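Local coordinates for type-iv like pilin ttha1219 (PDB 5G23), which is a type IV-like pilin that probably contributes, as a pilus or pseudopilin-like component, to DNA uptake during natural competence, at residues Y179-P185 and R220-E224. Numbering follows the deposited sequence.
Sequences YLLASVP and RLRAE
Residues 179-184 of strand 173-184 and 221-224 of strand 221-230, both extended, run antiparallel, these short pieces at 157° with their axes 4.8 Å apart at closest approach. Arg220, just before the second strand, faces Pro185 and folds back over the first: with chi1 m, chi2 t and chi3 p, its NE donates to Ser183 OG at 2.9 Å and its NH2 to the same OG at 3.2 Å, while Val184 CA and Pro185 CD lie over one face of the guanidinium. Leu221 and Val184 form a hydrogen-bonded pair, Leu221 N to Val184 O at 2.8 Å and Val184 N to Leu221 O at 2.9 Å; on the face they share with Ala182 and Ala223, Leu221 CD2 touches Val184 CG2 at 3.9 Å. Strand 221-230 is outermost on one side of the pilin's four-stranded antiparallel sheet within the chain, and from this face Leu221 packs on Leu45, and Ala223 on Leu45 and Leu49, of helix 44-61. Arg222 stands in the non-hydrogen-bonded site opposite Ser183 (CA-CA 4.4 Å), its guanidinium lying over Ser183 CB and salt-bridged to Glu143, which also hydrogen-bonds Ser183 OG, and to Asp218. Ala223 pairs with Ala182 through two hydrogen bonds of 3.0 Å, Ala182 N to Ala223 O and Ala223 N to Ala182 O. Glu224 lies across from Leu181 (CA-CA 4.3 Å); with chi1 p, its OE1 accepts a 2.7 Å hydrogen bond from Tyr179 OH (chi1 t) and another from Gly196 N, and OE2 hydrogen-bonds Thr198 OG1.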
loop_
_atom_site.group_PDB
_atom_site.type_symbol
_atom_site.label_atom_id
_atom_site.label_comp_id
_atom_site.label_asym_id
_atom_site.label_seq_id
_atom_site.Cartn_x
_atom_site.Cartn_y
_atom_site.Cartn_z
ATOM N N TYR B 179 5.053 12.589 7.872
ATOM C CA TYR B 179 4.957 13.708 6.937
ATOM C C TYR B 179 5.866 13.457 5.742
ATOM O O TYR B 179 7.004 13.106 5.899
ATOM C CB TYR B 179 5.359 15.024 7.628
ATOM C CG TYR B 179 5.437 16.185 6.692
ATOM C CD1 TYR B 179 4.319 16.936 6.379
ATOM C CD2 TYR B 179 6.670 16.556 6.105
ATOM C CE1 TYR B 179 4.371 18.003 5.503
ATOM C CE2 TYR B 179 6.755 17.635 5.232
ATOM C CZ TYR B 179 5.605 18.381 4.959
ATOM O OH TYR B 179 5.673 19.374 4.094
ATOM N N LEU B 180 5.307 13.683 4.530
ATOM C CA LEU B 180 6.066 13.684 3.320
ATOM C C LEU B 180 5.838 15.001 2.552
ATOM O O LEU B 180 4.689 15.532 2.502
ATOM C CB LEU B 180 5.621 12.522 2.429
ATOM C CG LEU B 180 6.057 11.126 2.839
ATOM C CD1 LEU B 180 5.278 10.075 2.057
ATOM C CD2 LEU B 180 7.561 11.016 2.580
ATOM N N LEU B 181 6.936 15.553 2.037
ATOM C CA LEU B 181 6.912 16.643 1.053
ATOM C C LEU B 181 7.604 16.116 -0.186
ATOM O O LEU B 181 8.700 15.574 -0.112
ATOM C CB LEU B 181 7.613 17.857 1.577
ATOM C CG LEU B 181 7.753 19.016 0.649
ATOM C CD1 LEU B 181 6.441 19.678 0.350
ATOM C CD2 LEU B 181 8.724 20.051 1.239
ATOM N N ALA B 182 6.972 16.294 -1.337
ATOM C CA ALA B 182 7.548 15.864 -2.587
ATOM C C ALA B 182 7.326 16.941 -3.626
ATOM O O ALA B 182 6.410 17.765 -3.539
ATOM C CB ALA B 182 6.975 14.540 -3.067
ATOM N N SER B 183 8.170 16.889 -4.646
ATOM C CA SER B 183 8.062 17.794 -5.808
ATOM C C SER B 183 8.246 17.074 -7.102
ATOM O O SER B 183 8.933 16.048 -7.199
ATOM C CB SER B 183 9.104 18.936 -5.713
ATOM O OG SER B 183 10.447 18.468 -5.932
ATOM N N VAL B 184 7.684 17.685 -8.125
ATOM C CA VAL B 184 7.844 17.220 -9.511
ATOM C C VAL B 184 7.827 18.409 -10.458
ATOM O O VAL B 184 7.192 19.451 -10.161
ATOM C CB VAL B 184 6.650 16.300 -9.987
ATOM C CG1 VAL B 184 6.656 14.951 -9.346
ATOM C CG2 VAL B 184 5.315 16.968 -9.816
ATOM N N PRO B 185 8.464 18.273 -11.620
ATOM C CA PRO B 185 8.363 19.350 -12.627
ATOM C C PRO B 185 6.976 19.452 -13.211
ATOM O O PRO B 185 6.293 18.429 -13.295
ATOM C CB PRO B 185 9.333 18.932 -13.726
ATOM C CG PRO B 185 10.090 17.771 -13.213
ATOM C CD PRO B 185 9.282 17.147 -12.097
ATOM N N ARG B 220 8.935 24.171 -9.262
ATOM C CA ARG B 220 8.353 22.793 -9.264
ATOM C C ARG B 220 7.003 22.724 -8.568
ATOM O O ARG B 220 6.701 23.530 -7.660
ATOM C CB ARG B 220 9.327 21.820 -8.636
ATOM C CG ARG B 220 10.521 21.566 -9.534
ATOM C CD ARG B 220 11.601 20.821 -8.825
ATOM N NE ARG B 220 11.262 19.451 -8.523
ATOM C CZ ARG B 220 11.617 18.372 -9.223
ATOM N NH1 ARG B 220 12.182 18.475 -10.382
ATOM N NH2 ARG B 220 11.319 17.174 -8.771
ATOM N N LEU B 221 6.179 21.774 -8.983
ATOM C CA LEU B 221 4.928 21.500 -8.269
ATOM C C LEU B 221 5.256 20.736 -6.987
ATOM O O LEU B 221 5.940 19.718 -7.050
ATOM C CB LEU B 221 4.007 20.649 -9.133
ATOM C CG LEU B 221 2.604 20.297 -8.665
ATOM C CD1 LEU B 221 1.669 19.937 -9.805
ATOM C CD2 LEU B 221 2.709 19.056 -7.823
ATOM N N ARG B 222 4.711 21.193 -5.874
ATOM C CA ARG B 222 4.906 20.559 -4.575
ATOM C C ARG B 222 3.607 20.111 -3.972
ATOM O O ARG B 222 2.566 20.759 -4.172
ATOM C CB ARG B 222 5.633 21.453 -3.610
ATOM C CG ARG B 222 7.112 21.459 -3.859
ATOM C CD ARG B 222 7.927 22.398 -2.959
ATOM N NE ARG B 222 9.319 22.121 -3.360
ATOM C CZ ARG B 222 9.940 22.610 -4.441
ATOM N NH1 ARG B 222 9.469 23.657 -5.115
ATOM N NH2 ARG B 222 11.115 22.113 -4.803
ATOM N N ALA B 223 3.655 18.959 -3.305
ATOM C CA ALA B 223 2.496 18.458 -2.534
ATOM C C ALA B 223 3.037 17.790 -1.256
ATOM O O ALA B 223 4.183 17.344 -1.225
ATOM C CB ALA B 223 1.710 17.465 -3.320
ATOM N N GLU B 224 2.220 17.807 -0.235
ATOM C CA GLU B 224 2.610 17.240 1.065
ATOM C C GLU B 224 1.493 16.449 1.677
ATOM O O GLU B 224 0.326 16.548 1.279
ATOM C CB GLU B 224 3.043 18.358 2.020
ATOM C CG GLU B 224 1.834 19.248 2.435
ATOM C CD GLU B 224 2.183 20.448 3.268
ATOM O OE1 GLU B 224 3.381 20.660 3.630
ATOM O OE2 GLU B 224 1.233 21.253 3.509
#